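Local coordinates for exported protein (Bacteroides fragilis, PDB 4JX0), which is of unknown function but binds magnesium and joins an N-terminal E-set-like domain to a C-terminal domain of the F5/8 type C (discoidin-like) family, at residues R26-I31 against I159-S164; K193-K198 against I230-K235; Q236-F241 against V292-V297. All coordinates share one frame; numbering follows the deposited sequence.

Interaction 1: residues R26-I31 against I159-S164; sequences REQLGI and IARTRS
Q28, on helix 23-31, reaches across to R161, in the loop that leads from strand 157-159 into strand 165-174, and this pair makes most of the contact. The tight part surrounds the Q28 amide. Its OE1 takes the backbone N-H of R161 in a bent hydrogen bond, OE1 to N 3.0 Å with 139° at the hydrogen. A methyl group sits beside the same oxygen, A160 CB being 3.6 Å from Q28 OE1. On the nitrogen side of the amide, Q28 NE2 lies against the aliphatic stem of R161, 3.5 Å from its CD. That stem is extended, with NE anti to CB (chi3 -175°), and the guanidinium ends up only 11° from the plane of the Q28 amide.

The outer side is looser. I31 offers just the end of its chain, CD1 at 3.5 Å from R161 NH1, and both of these residues are exposed. T162 adds little to the helix contact itself; its OG1 is hydrogen-bonded to D24, which also forms a salt bridge with R163. On the inner side lies A160, buried and backbone-bonded to V38 of strand 36-41.

Chemically, one neutral amide-to-peptide bond and the alkyl part of an arginine hold these two segments together, while the charge pairing that ties helix to loop is the work of D24 next door.

Interaction 2: residues K193-K198 against I230-K235; sequences KEISFK and IILPEK
F197 and I230 stand side by side on one face of the sheet, pointing the same way, with CE2 of the ring 3.9 Å from I230 CG1. They are the non-hydrogen-bonded pair of the antiparallel match between strands 196-199 and 227-232. I195 leans in from just before strand 196-199: its CG2 lies over one face of the F197 ring, offset toward the rim, and meets I230 CG2 at 3.9 Å in an oblique crossing. Its CG1 is placed beside the backbone N (chi1 -66°), which puts that branch alongside L232, pointing the same way, I195 CG1 to L232 CD2 4.1 Å.

The opposite face carries S196 and I231, the hydrogen-bonded pair. S196 N donates to I231 O almost straight, at 175° and in the carbonyl plane, and I231 N returns a bond to S196 O at 2.8 Å. I231 CD1 packs against the methylenes of K198, 3.5 Å from its CG. Where the strands run out, P233 lies across E194, CG to CG 3.7 Å, while the E194 carboxylate turns to a salt bridge with R320.

Strand 196-199 is an edge strand of its five-stranded sheet. V316, L206 and L209 pack round F197, whose side chain is about 9 Å from the bound magnesium ion; S208 and E315 are among that ion's ligands.

The chemistry is thus split by face: apolar branches around I195, F197 and I230 turn inward, and a lysine stem lies over I231 on the outer side. R320 would also be expected to ease any repulsion between the E194 and E234 carboxylates, 5.6 Å apart at their OE2 atoms.

Interaction 3: residues Q236-F241 against V292-V297; sequences QSLKGF and VECTKV
V297 fits its methyl groups against the tips of F241 and L238 inside what is probably the beta-sandwich of a discoidin-like domain. The chain makes this possible by turning a corner at T295: residues 292-294 pair antiparallel with 236-238, and 296-297 then run in the other sheet, with V297 facing back toward the first. F241 and V297 meet tip to tip. V297 CG2 comes to the ring edge, near its plane, 3.7 Å from F241 CZ, and CG1 lies 3.9 Å from F241 CE1.

L238, on the same strand as F241, fills the next place along. Its CD1 touches C294 SG at 3.9 Å and more loosely approaches V297 CG2. The sulfur is turned inward between its own backbone N and carbonyl carbon (chi1 58°), so that it abuts L238 from the partner strand. L232 and F191 also pack on L238, and V260 and V262 of strand 255-263 cover V297 and C294.

On the outward face the fit is shallow: S237 CB rests against E293 CG, where the two strands draw closest, CA to CA 4.0 Å. Hydrogen bonds flank that pair in both directions, between Q236 and C294 and between L238 and V292. V292 O accepts the N-H of L238 from above its carbonyl plane at 3.1 Å, and also meets S237 CA, 3.6 Å away, in a CA-H...O contact.

How the interactions relate
From the N terminus, interaction 1 comes first: it closes a long loop of 127 residues, bringing helix 23-31 against the loop after strand 157-159 in the N-terminal domain. The chain then passes to the C-terminal domain, where interaction 2 closes a shorter loop between 193-198 and 230-235, and interaction 3, opening straight after it at 236, closes a loop of 50 residues at 292-297. None nests in or crosses another. Interaction 1 stands apart, its centre about 62 Å from that of interaction 2. Interactions 2 and 3 touch: I230 and L232 probably hydrogen-bond to V297 and T295, so strand 227-232 links edge strand 196-199 to strand 296-304, while 236-241 belongs to the other sheet.

Interaction 1: residues R26-I31 against I159-S164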
ATOM      1  N   ARG A  26      -7.855 -13.768  29.775  1.00 50.74           N
ATOM      2  CA  ARG A  26      -8.440 -14.921  30.478  1.00 51.09           C
ATOM      3  C   ARG A  26      -7.682 -15.145  31.799  1.00 53.43           C
ATOM      4  O   ARG A  26      -8.298 -15.543  32.786  1.00 53.52           O
ATOM      5  CB  ARG A  26      -8.407 -16.194  29.611  1.00 54.75           C
ATOM      6  CG  ARG A  26      -9.220 -17.362  30.192  1.00 72.61           C
ATOM      7  CD  ARG A  26      -8.972 -18.703  29.509  1.00 90.45           C
ATOM      8  NE  ARG A  26     -10.049 -19.061  28.579  1.00104.54           N
ATOM      9  CZ  ARG A  26     -10.087 -18.780  27.276  1.00121.79           C
ATOM     10  NH1 ARG A  26      -9.085 -18.121  26.698  1.00110.01           N
ATOM     11  NH2 ARG A  26     -11.127 -19.157  26.539  1.00110.54           N
ATOM     12  N   GLU A  27      -6.355 -14.873  31.820  1.00 48.49           N
ATOM     13  CA  GLU A  27      -5.532 -14.967  33.032  1.00 48.17           C
ATOM     14  C   GLU A  27      -5.939 -13.881  34.028  1.00 49.01           C
ATOM     15  O   GLU A  27      -6.035 -14.175  35.214  1.00 49.22           O
ATOM     16  CB  GLU A  27      -4.029 -14.852  32.715  1.00 50.07           C
ATOM     17  CG  GLU A  27      -3.425 -16.119  32.133  1.00 66.97           C
ATOM     18  CD  GLU A  27      -1.979 -16.001  31.680  1.00 99.20           C
ATOM     19  OE1 GLU A  27      -1.316 -15.000  32.038  1.00 97.20           O
ATOM     20  OE2 GLU A  27      -1.504 -16.923  30.978  1.00 97.58           O
ATOM     21  N   GLN A  28      -6.186 -12.636  33.557  1.00 43.15           N
ATOM     22  CA  GLN A  28      -6.644 -11.530  34.412  1.00 41.87           C
ATOM     23  C   GLN A  28      -7.999 -11.836  35.035  1.00 44.15           C
ATOM     24  O   GLN A  28      -8.235 -11.478  36.192  1.00 44.84           O
ATOM     25  CB  GLN A  28      -6.770 -10.206  33.644  1.00 42.57           C
ATOM     26  CG  GLN A  28      -5.481  -9.419  33.467  1.00 62.20           C
ATOM     27  CD  GLN A  28      -5.790  -7.977  33.129  1.00 77.82           C
ATOM     28  OE1 GLN A  28      -5.549  -7.510  32.003  1.00 70.79           O
ATOM     29  NE2 GLN A  28      -6.328  -7.235  34.110  1.00 62.67           N
ATOM     30  N   LEU A  29      -8.912 -12.443  34.254  1.00 38.09           N
ATOM     31  CA  LEU A  29     -10.234 -12.824  34.760  1.00 37.07           C
ATOM     32  C   LEU A  29     -10.114 -13.925  35.824  1.00 41.38           C
ATOM     33  O   LEU A  29     -10.944 -13.990  36.724  1.00 41.35           O
ATOM     34  CB  LEU A  29     -11.161 -13.295  33.627  1.00 36.50           C
ATOM     35  CG  LEU A  29     -11.654 -12.221  32.664  1.00 39.33           C
ATOM     36  CD1 LEU A  29     -12.231 -12.858  31.421  1.00 39.39           C
ATOM     37  CD2 LEU A  29     -12.684 -11.305  33.316  1.00 40.77           C
ATOM     38  N   GLY A  30      -9.108 -14.781  35.700  1.00 38.11           N
ATOM     39  CA  GLY A  30      -8.840 -15.836  36.665  1.00 39.17           C
ATOM     40  C   GLY A  30      -8.342 -15.303  37.993  1.00 43.17           C
ATOM     41  O   GLY A  30      -8.828 -15.735  39.041  1.00 43.50           O
ATOM     42  N   ILE A  31      -7.384 -14.352  37.970  1.00 39.20           N
ATOM     43  CA  ILE A  31      -6.833 -13.786  39.207  1.00 39.80           C
ATOM     44  C   ILE A  31      -7.845 -12.847  39.882  1.00 42.48           C
ATOM     45  O   ILE A  31      -7.803 -12.711  41.106  1.00 42.46           O
ATOM     46  CB  ILE A  31      -5.451 -13.098  39.022  1.00 43.44           C
ATOM     47  CG1 ILE A  31      -5.504 -11.870  38.110  1.00 43.64           C
ATOM     48  CG2 ILE A  31      -4.418 -14.106  38.505  1.00 44.60           C
ATOM     49  CD1 ILE A  31      -4.407 -10.876  38.367  1.00 57.73           C
ATOM     50  N   ILE A 159     -10.269  -0.896  32.371  1.00 38.67           N
ATOM     51  CA  ILE A 159      -9.573  -1.152  31.116  1.00 39.29           C
ATOM     52  C   ILE A 159      -8.527  -2.220  31.441  1.00 45.00           C
ATOM     53  O   ILE A 159      -7.848  -2.095  32.463  1.00 44.75           O
ATOM     54  CB  ILE A 159      -8.966   0.137  30.504  1.00 42.33           C
ATOM     55  CG1 ILE A 159     -10.082   1.102  30.047  1.00 42.89           C
ATOM     56  CG2 ILE A 159      -8.043  -0.200  29.324  1.00 42.96           C
ATOM     57  CD1 ILE A 159      -9.697   2.527  30.148  1.00 53.55           C
ATOM     58  N   ALA A 160      -8.420  -3.282  30.615  1.00 42.65           N
ATOM     59  CA  ALA A 160      -7.475  -4.376  30.868  1.00 43.59           C
ATOM     60  C   ALA A 160      -6.022  -3.880  30.913  1.00 50.83           C
ATOM     61  O   ALA A 160      -5.685  -2.879  30.275  1.00 50.83           O
ATOM     62  CB  ALA A 160      -7.618  -5.456  29.809  1.00 44.19           C
ATOM     63  N   ARG A 161      -5.170  -4.570  31.690  1.00 49.23           N
ATOM     64  CA  ARG A 161      -3.754  -4.206  31.835  1.00 50.05           C
ATOM     65  C   ARG A 161      -3.071  -4.247  30.456  1.00 53.45           C
ATOM     66  O   ARG A 161      -2.508  -3.245  30.005  1.00 52.84           O
ATOM     67  CB  ARG A 161      -3.053  -5.144  32.850  1.00 52.08           C
ATOM     68  CG  ARG A 161      -3.516  -4.900  34.287  1.00 62.78           C
ATOM     69  CD  ARG A 161      -3.231  -6.048  35.236  1.00 71.69           C
ATOM     70  NE  ARG A 161      -3.810  -5.794  36.559  1.00 83.35           N
ATOM     71  CZ  ARG A 161      -3.730  -6.615  37.607  1.00 99.23           C
ATOM     72  NH1 ARG A 161      -3.081  -7.773  37.506  1.00 87.79           N
ATOM     73  NH2 ARG A 161      -4.296  -6.285  38.763  1.00 84.25           N
ATOM     74  N   THR A 162      -3.214  -5.389  29.772  1.00 49.07           N
ATOM     75  CA  THR A 162      -2.726  -5.628  28.416  1.00 47.99           C
ATOM     76  C   THR A 162      -3.860  -5.351  27.420  1.00 49.66           C
ATOM     77  O   THR A 162      -4.997  -5.174  27.845  1.00 49.76           O
ATOM     78  CB  THR A 162      -2.254  -7.072  28.323  1.00 55.05           C
ATOM     79  OG1 THR A 162      -3.334  -7.917  28.722  1.00 56.01           O
ATOM     80  CG2 THR A 162      -1.045  -7.341  29.200  1.00 52.44           C
ATOM     81  N   ARG A 163      -3.564  -5.323  26.111  1.00 43.66           N
ATOM     82  CA  ARG A 163      -4.541  -5.080  25.033  1.00 41.65           C
ATOM     83  C   ARG A 163      -5.346  -3.763  25.230  1.00 44.46           C
ATOM     84  O   ARG A 163      -6.533  -3.716  24.923  1.00 43.86           O
ATOM     85  CB  ARG A 163      -5.494  -6.284  24.858  1.00 39.35           C
ATOM     86  CG  ARG A 163      -4.770  -7.531  24.397  1.00 50.75           C
ATOM     87  CD  ARG A 163      -5.678  -8.716  24.152  1.00 57.46           C
ATOM     88  NE  ARG A 163      -4.978  -9.803  23.455  1.00 66.50           N
ATOM     89  CZ  ARG A 163      -4.736  -9.853  22.146  1.00 86.77           C
ATOM     90  NH1 ARG A 163      -5.143  -8.869  21.349  1.00 78.13           N
ATOM     91  NH2 ARG A 163      -4.092 -10.891  21.623  1.00 76.52           N
ATOM     92  N   SER A 164      -4.690  -2.702  25.727  1.00 40.72           N
ATOM     93  CA  SER A 164      -5.303  -1.380  25.927  1.00 40.10           C
ATOM     94  C   SER A 164      -4.645  -0.286  25.072  1.00 43.18           C
ATOM     95  O   SER A 164      -5.157   0.836  25.053  1.00 41.97           O
ATOM     96  CB  SER A 164      -5.218  -0.974  27.395  1.00 44.75           C
ATOM     97  OG  SER A 164      -3.880  -0.948  27.869  1.00 57.19           O
TER

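Interaction 2: residues K193-K198 against I230-K235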
ATOM      1  N   LYS A 193      14.955  -1.974 -32.076  1.00 31.61           N
ATOM      2  CA  LYS A 193      16.088  -2.763 -32.560  1.00 32.41           C
ATOM      3  C   LYS A 193      17.292  -2.598 -31.646  1.00 39.90           C
ATOM      4  O   LYS A 193      17.977  -3.575 -31.325  1.00 41.00           O
ATOM      5  CB  LYS A 193      16.473  -2.352 -33.991  1.00 34.28           C
ATOM      6  CG  LYS A 193      17.537  -3.270 -34.605  1.00 53.29           C
ATOM      7  CD  LYS A 193      17.861  -2.935 -36.055  1.00 66.63           C
ATOM      8  CE  LYS A 193      18.875  -3.898 -36.636  1.00 82.58           C
ATOM      9  NZ  LYS A 193      19.151  -3.619 -38.070  1.00 93.53           N
ATOM     10  N   GLU A 194      17.544  -1.356 -31.244  1.00 37.31           N
ATOM     11  CA  GLU A 194      18.675  -0.985 -30.390  1.00 38.13           C
ATOM     12  C   GLU A 194      18.432  -1.252 -28.884  1.00 41.39           C
ATOM     13  O   GLU A 194      19.376  -1.140 -28.100  1.00 42.07           O
ATOM     14  CB  GLU A 194      19.023   0.501 -30.606  1.00 40.30           C
ATOM     15  CG  GLU A 194      17.941   1.497 -30.191  1.00 52.88           C
ATOM     16  CD  GLU A 194      17.290   2.214 -31.357  1.00 76.05           C
ATOM     17  OE1 GLU A 194      16.540   1.554 -32.118  1.00 57.23           O
ATOM     18  OE2 GLU A 194      17.536   3.433 -31.511  1.00 70.49           O
ATOM     19  N   ILE A 195      17.183  -1.571 -28.472  1.00 36.75           N
ATOM     20  CA  ILE A 195      16.850  -1.834 -27.068  1.00 35.73           C
ATOM     21  C   ILE A 195      17.344  -3.232 -26.654  1.00 39.49           C
ATOM     22  O   ILE A 195      17.271  -4.174 -27.439  1.00 39.08           O
ATOM     23  CB  ILE A 195      15.319  -1.684 -26.828  1.00 37.89           C
ATOM     24  CG1 ILE A 195      14.891  -0.221 -27.023  1.00 38.09           C
ATOM     25  CG2 ILE A 195      14.917  -2.195 -25.426  1.00 39.29           C
ATOM     26  CD1 ILE A 195      13.396   0.030 -26.854  1.00 43.53           C
ATOM     27  N   SER A 196      17.825  -3.351 -25.407  1.00 36.45           N
ATOM     28  CA  SER A 196      18.259  -4.607 -24.787  1.00 36.37           C
ATOM     29  C   SER A 196      17.321  -4.868 -23.609  1.00 39.40           C
ATOM     30  O   SER A 196      16.741  -3.918 -23.073  1.00 38.54           O
ATOM     31  CB  SER A 196      19.720  -4.530 -24.332  1.00 40.62           C
ATOM     32  OG  SER A 196      20.462  -3.544 -25.032  1.00 50.87           O
ATOM     33  N   PHE A 197      17.144  -6.138 -23.221  1.00 35.12           N
ATOM     34  CA  PHE A 197      16.239  -6.506 -22.138  1.00 33.64           C
ATOM     35  C   PHE A 197      16.908  -7.386 -21.101  1.00 39.31           C
ATOM     36  O   PHE A 197      17.743  -8.228 -21.436  1.00 39.83           O
ATOM     37  CB  PHE A 197      15.025  -7.249 -22.693  1.00 34.10           C
ATOM     38  CG  PHE A 197      14.244  -6.490 -23.734  1.00 34.10           C
ATOM     39  CD1 PHE A 197      14.551  -6.615 -25.080  1.00 35.78           C
ATOM     40  CD2 PHE A 197      13.185  -5.676 -23.372  1.00 36.14           C
ATOM     41  CE1 PHE A 197      13.827  -5.919 -26.045  1.00 37.96           C
ATOM     42  CE2 PHE A 197      12.471  -4.968 -24.338  1.00 36.67           C
ATOM     43  CZ  PHE A 197      12.800  -5.092 -25.669  1.00 35.69           C
ATOM     44  N   LYS A 198      16.505  -7.211 -19.839  1.00 36.16           N
ATOM     45  CA  LYS A 198      16.976  -8.016 -18.717  1.00 36.57           C
ATOM     46  C   LYS A 198      15.768  -8.395 -17.879  1.00 41.11           C
ATOM     47  O   LYS A 198      14.805  -7.630 -17.803  1.00 41.53           O
ATOM     48  CB  LYS A 198      18.040  -7.273 -17.887  1.00 39.44           C
ATOM     49  CG  LYS A 198      19.413  -7.288 -18.546  1.00 64.75           C
ATOM     50  CD  LYS A 198      20.505  -6.614 -17.706  1.00 80.62           C
ATOM     51  CE  LYS A 198      21.214  -7.574 -16.773  1.00 97.73           C
ATOM     52  NZ  LYS A 198      22.329  -6.920 -16.034  1.00107.33           N
ATOM     53  N   ILE A 230      14.009  -2.537 -19.509  1.00 32.45           N
ATOM     54  CA  ILE A 230      14.255  -2.022 -20.858  1.00 32.66           C
ATOM     55  C   ILE A 230      15.536  -1.237 -20.742  1.00 38.35           C
ATOM     56  O   ILE A 230      15.578  -0.309 -19.938  1.00 38.57           O
ATOM     57  CB  ILE A 230      13.066  -1.135 -21.359  1.00 35.15           C
ATOM     58  CG1 ILE A 230      11.900  -1.994 -21.884  1.00 35.68           C
ATOM     59  CG2 ILE A 230      13.519  -0.148 -22.445  1.00 34.38           C
ATOM     60  CD1 ILE A 230      11.314  -2.920 -20.901  1.00 44.59           C
ATOM     61  N   ILE A 231      16.573  -1.583 -21.517  1.00 35.45           N
ATOM     62  CA  ILE A 231      17.854  -0.884 -21.455  1.00 35.70           C
ATOM     63  C   ILE A 231      18.086  -0.176 -22.780  1.00 40.33           C
ATOM     64  O   ILE A 231      18.189  -0.836 -23.811  1.00 39.06           O
ATOM     65  CB  ILE A 231      18.998  -1.871 -21.109  1.00 39.15           C
ATOM     66  CG1 ILE A 231      18.708  -2.624 -19.788  1.00 39.19           C
ATOM     67  CG2 ILE A 231      20.337  -1.135 -21.009  1.00 40.44           C
ATOM     68  CD1 ILE A 231      19.286  -3.946 -19.718  1.00 43.62           C
ATOM     69  N   LEU A 232      18.179   1.166 -22.747  1.00 38.97           N
ATOM     70  CA  LEU A 232      18.423   1.979 -23.939  1.00 39.57           C
ATOM     71  C   LEU A 232      19.929   2.089 -24.200  1.00 46.67           C
ATOM     72  O   LEU A 232      20.706   1.996 -23.244  1.00 47.19           O
ATOM     73  CB  LEU A 232      17.833   3.387 -23.770  1.00 39.16           C
ATOM     74  CG  LEU A 232      16.380   3.472 -23.320  1.00 42.44           C
ATOM     75  CD1 LEU A 232      15.954   4.911 -23.169  1.00 42.69           C
ATOM     76  CD2 LEU A 232      15.456   2.755 -24.293  1.00 43.28           C
ATOM     77  N   PRO A 233      20.376   2.330 -25.452  1.00 44.35           N
ATOM     78  CA  PRO A 233      21.827   2.473 -25.703  1.00 45.61           C
ATOM     79  C   PRO A 233      22.451   3.695 -25.016  1.00 52.83           C
ATOM     80  O   PRO A 233      23.596   3.623 -24.554  1.00 53.50           O
ATOM     81  CB  PRO A 233      21.921   2.606 -27.227  1.00 46.90           C
ATOM     82  CG  PRO A 233      20.601   2.226 -27.744  1.00 50.27           C
ATOM     83  CD  PRO A 233      19.600   2.491 -26.696  1.00 45.24           C
ATOM     84  N   GLU A 234      21.708   4.824 -24.980  1.00 50.02           N
ATOM     85  CA  GLU A 234      22.142   6.060 -24.320  1.00 50.62           C
ATOM     86  C   GLU A 234      20.939   6.797 -23.730  1.00 53.11           C
ATOM     87  O   GLU A 234      19.792   6.429 -23.989  1.00 52.47           O
ATOM     88  CB  GLU A 234      22.922   6.980 -25.293  1.00 52.77           C
ATOM     89  CG  GLU A 234      22.151   7.514 -26.497  1.00 65.83           C
ATOM     90  CD  GLU A 234      21.962   6.540 -27.643  1.00101.06           C
ATOM     91  OE1 GLU A 234      22.983   6.089 -28.212  1.00109.73           O
ATOM     92  OE2 GLU A 234      20.795   6.256 -28.002  1.00 97.29           O
ATOM     93  N   LYS A 235      21.215   7.823 -22.926  1.00 48.62           N
ATOM     94  CA  LYS A 235      20.206   8.697 -22.324  1.00 47.39           C
ATOM     95  C   LYS A 235      19.327   9.294 -23.421  1.00 50.07           C
ATOM     96  O   LYS A 235      19.870   9.802 -24.401  1.00 50.03           O
ATOM     97  CB  LYS A 235      20.922   9.826 -21.545  1.00 50.44           C
ATOM     98  CG  LYS A 235      20.037  10.953 -21.012  1.00 62.54           C
ATOM     99  CD  LYS A 235      20.840  11.950 -20.172  1.00 74.82           C
ATOM    100  CE  LYS A 235      21.720  12.868 -20.995  1.00 86.39           C
ATOM    101  NZ  LYS A 235      22.281  13.974 -20.174  1.00 96.29           N
TER

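Interaction 3: residues Q236-F241 against V292-V297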
ATOM      1  N   GLN A 236      17.996   9.230 -23.276  1.00 45.60           N
ATOM      2  CA  GLN A 236      17.096   9.825 -24.266  1.00 44.90           C
ATOM      3  C   GLN A 236      15.702  10.021 -23.694  1.00 47.15           C
ATOM      4  O   GLN A 236      15.259   9.251 -22.849  1.00 45.92           O
ATOM      5  CB  GLN A 236      17.040   9.010 -25.571  1.00 45.87           C
ATOM      6  CG  GLN A 236      16.708   7.539 -25.404  1.00 58.93           C
ATOM      7  CD  GLN A 236      17.073   6.776 -26.651  1.00 73.73           C
ATOM      8  OE1 GLN A 236      16.231   6.498 -27.506  1.00 69.64           O
ATOM      9  NE2 GLN A 236      18.346   6.453 -26.801  1.00 64.92           N
ATOM     10  N   SER A 237      15.024  11.079 -24.155  1.00 43.58           N
ATOM     11  CA  SER A 237      13.693  11.462 -23.695  1.00 42.15           C
ATOM     12  C   SER A 237      12.615  10.572 -24.322  1.00 42.84           C
ATOM     13  O   SER A 237      12.394  10.650 -25.531  1.00 43.27           O
ATOM     14  CB  SER A 237      13.435  12.928 -24.028  1.00 46.36           C
ATOM     15  OG  SER A 237      12.169  13.348 -23.551  1.00 59.83           O
ATOM     16  N   LEU A 238      11.936   9.739 -23.496  1.00 36.11           N
ATOM     17  CA  LEU A 238      10.884   8.827 -23.953  1.00 34.35           C
ATOM     18  C   LEU A 238       9.480   9.322 -23.622  1.00 36.24           C
ATOM     19  O   LEU A 238       9.236   9.819 -22.523  1.00 36.54           O
ATOM     20  CB  LEU A 238      11.058   7.438 -23.326  1.00 33.82           C
ATOM     21  CG  LEU A 238      12.323   6.667 -23.664  1.00 38.52           C
ATOM     22  CD1 LEU A 238      12.262   5.303 -23.065  1.00 38.41           C
ATOM     23  CD2 LEU A 238      12.524   6.540 -25.167  1.00 42.02           C
ATOM     24  N   LYS A 239       8.553   9.107 -24.572  1.00 29.51           N
ATOM     25  CA  LYS A 239       7.149   9.476 -24.465  1.00 28.01           C
ATOM     26  C   LYS A 239       6.321   8.355 -23.817  1.00 31.22           C
ATOM     27  O   LYS A 239       5.308   8.650 -23.179  1.00 31.24           O
ATOM     28  CB  LYS A 239       6.584   9.808 -25.857  1.00 29.42           C
ATOM     29  CG  LYS A 239       7.202  11.059 -26.490  1.00 33.43           C
ATOM     30  CD  LYS A 239       6.517  11.429 -27.798  1.00 42.50           C
ATOM     31  CE  LYS A 239       6.885  12.811 -28.277  1.00 61.05           C
ATOM     32  NZ  LYS A 239       6.681  12.973 -29.745  1.00 76.22           N
ATOM     33  N   GLY A 240       6.733   7.098 -24.014  1.00 26.15           N
ATOM     34  CA  GLY A 240       6.051   5.930 -23.467  1.00 24.81           C
ATOM     35  C   GLY A 240       6.416   4.626 -24.150  1.00 28.47           C
ATOM     36  O   GLY A 240       7.433   4.550 -24.843  1.00 27.09           O
ATOM     37  N   PHE A 241       5.575   3.579 -23.963  1.00 25.84           N
ATOM     38  CA  PHE A 241       5.790   2.250 -24.543  1.00 25.35           C
ATOM     39  C   PHE A 241       4.518   1.591 -25.025  1.00 30.70           C
ATOM     40  O   PHE A 241       3.442   1.887 -24.519  1.00 32.22           O
ATOM     41  CB  PHE A 241       6.415   1.309 -23.500  1.00 27.16           C
ATOM     42  CG  PHE A 241       7.749   1.766 -22.968  1.00 29.26           C
ATOM     43  CD1 PHE A 241       7.826   2.625 -21.881  1.00 32.16           C
ATOM     44  CD2 PHE A 241       8.926   1.383 -23.587  1.00 31.52           C
ATOM     45  CE1 PHE A 241       9.057   3.069 -21.411  1.00 33.28           C
ATOM     46  CE2 PHE A 241      10.155   1.845 -23.124  1.00 34.48           C
ATOM     47  CZ  PHE A 241      10.214   2.676 -22.034  1.00 32.62           C
ATOM     48  N   VAL A 292      10.285  11.763 -20.127  1.00 36.46           N
ATOM     49  CA  VAL A 292      11.384  11.665 -19.162  1.00 36.49           C
ATOM     50  C   VAL A 292      12.686  11.180 -19.807  1.00 41.51           C
ATOM     51  O   VAL A 292      12.687  10.188 -20.535  1.00 40.52           O
ATOM     52  CB  VAL A 292      10.983  10.750 -17.960  1.00 39.02           C
ATOM     53  CG1 VAL A 292      10.376   9.424 -18.406  1.00 37.77           C
ATOM     54  CG2 VAL A 292      12.160  10.508 -17.018  1.00 39.18           C
ATOM     55  N   GLU A 293      13.808  11.859 -19.478  1.00 39.80           N
ATOM     56  CA  GLU A 293      15.144  11.441 -19.921  1.00 40.56           C
ATOM     57  C   GLU A 293      15.573  10.288 -19.034  1.00 43.26           C
ATOM     58  O   GLU A 293      15.591  10.438 -17.810  1.00 42.18           O
ATOM     59  CB  GLU A 293      16.183  12.584 -19.862  1.00 43.29           C
ATOM     60  CG  GLU A 293      16.419  13.285 -21.189  1.00 58.93           C
ATOM     61  CD  GLU A 293      17.805  13.880 -21.347  1.00 91.44           C
ATOM     62  OE1 GLU A 293      18.361  14.381 -20.342  1.00 90.21           O
ATOM     63  OE2 GLU A 293      18.334  13.844 -22.482  1.00 90.16           O
ATOM     64  N   CYS A 294      15.888   9.136 -19.636  1.00 38.91           N
ATOM     65  CA  CYS A 294      16.265   7.958 -18.868  1.00 38.00           C
ATOM     66  C   CYS A 294      17.194   7.045 -19.656  1.00 41.10           C
ATOM     67  O   CYS A 294      17.284   7.126 -20.882  1.00 40.05           O
ATOM     68  CB  CYS A 294      15.012   7.210 -18.423  1.00 37.26           C
ATOM     69  SG  CYS A 294      13.924   6.682 -19.777  1.00 39.98           S
ATOM     70  N   THR A 295      17.884   6.178 -18.908  1.00 38.02           N
ATOM     71  CA  THR A 295      18.808   5.174 -19.426  1.00 38.27           C
ATOM     72  C   THR A 295      18.119   3.810 -19.464  1.00 40.31           C
ATOM     73  O   THR A 295      18.345   3.041 -20.401  1.00 40.55           O
ATOM     74  CB  THR A 295      20.070   5.149 -18.563  1.00 50.77           C
ATOM     75  OG1 THR A 295      19.701   5.033 -17.185  1.00 53.88           O
ATOM     76  CG2 THR A 295      20.907   6.391 -18.754  1.00 50.51           C
ATOM     77  N   LYS A 296      17.298   3.507 -18.437  1.00 34.44           N
ATOM     78  CA  LYS A 296      16.542   2.262 -18.329  1.00 32.24           C
ATOM     79  C   LYS A 296      15.143   2.504 -17.754  1.00 33.81           C
ATOM     80  O   LYS A 296      14.925   3.472 -17.026  1.00 33.12           O
ATOM     81  CB  LYS A 296      17.262   1.252 -17.413  1.00 34.34           C
ATOM     82  CG  LYS A 296      18.705   0.950 -17.736  1.00 42.16           C
ATOM     83  CD  LYS A 296      19.267  -0.048 -16.731  1.00 50.19           C
ATOM     84  CE  LYS A 296      20.755  -0.253 -16.879  1.00 64.17           C
ATOM     85  NZ  LYS A 296      21.344  -0.856 -15.655  1.00 78.88           N
ATOM     86  N   VAL A 297      14.219   1.577 -18.035  1.00 29.14           N
ATOM     87  CA  VAL A 297      12.846   1.572 -17.503  1.00 27.82           C
ATOM     88  C   VAL A 297      12.560   0.132 -17.071  1.00 32.51           C
ATOM     89  O   VAL A 297      12.884  -0.788 -17.819  1.00 32.70           O
ATOM     90  CB  VAL A 297      11.801   2.103 -18.519  1.00 29.92           C
ATOM     91  CG1 VAL A 297      10.387   2.025 -17.949  1.00 28.82           C
ATOM     92  CG2 VAL A 297      12.132   3.531 -18.933  1.00 30.01           C
TER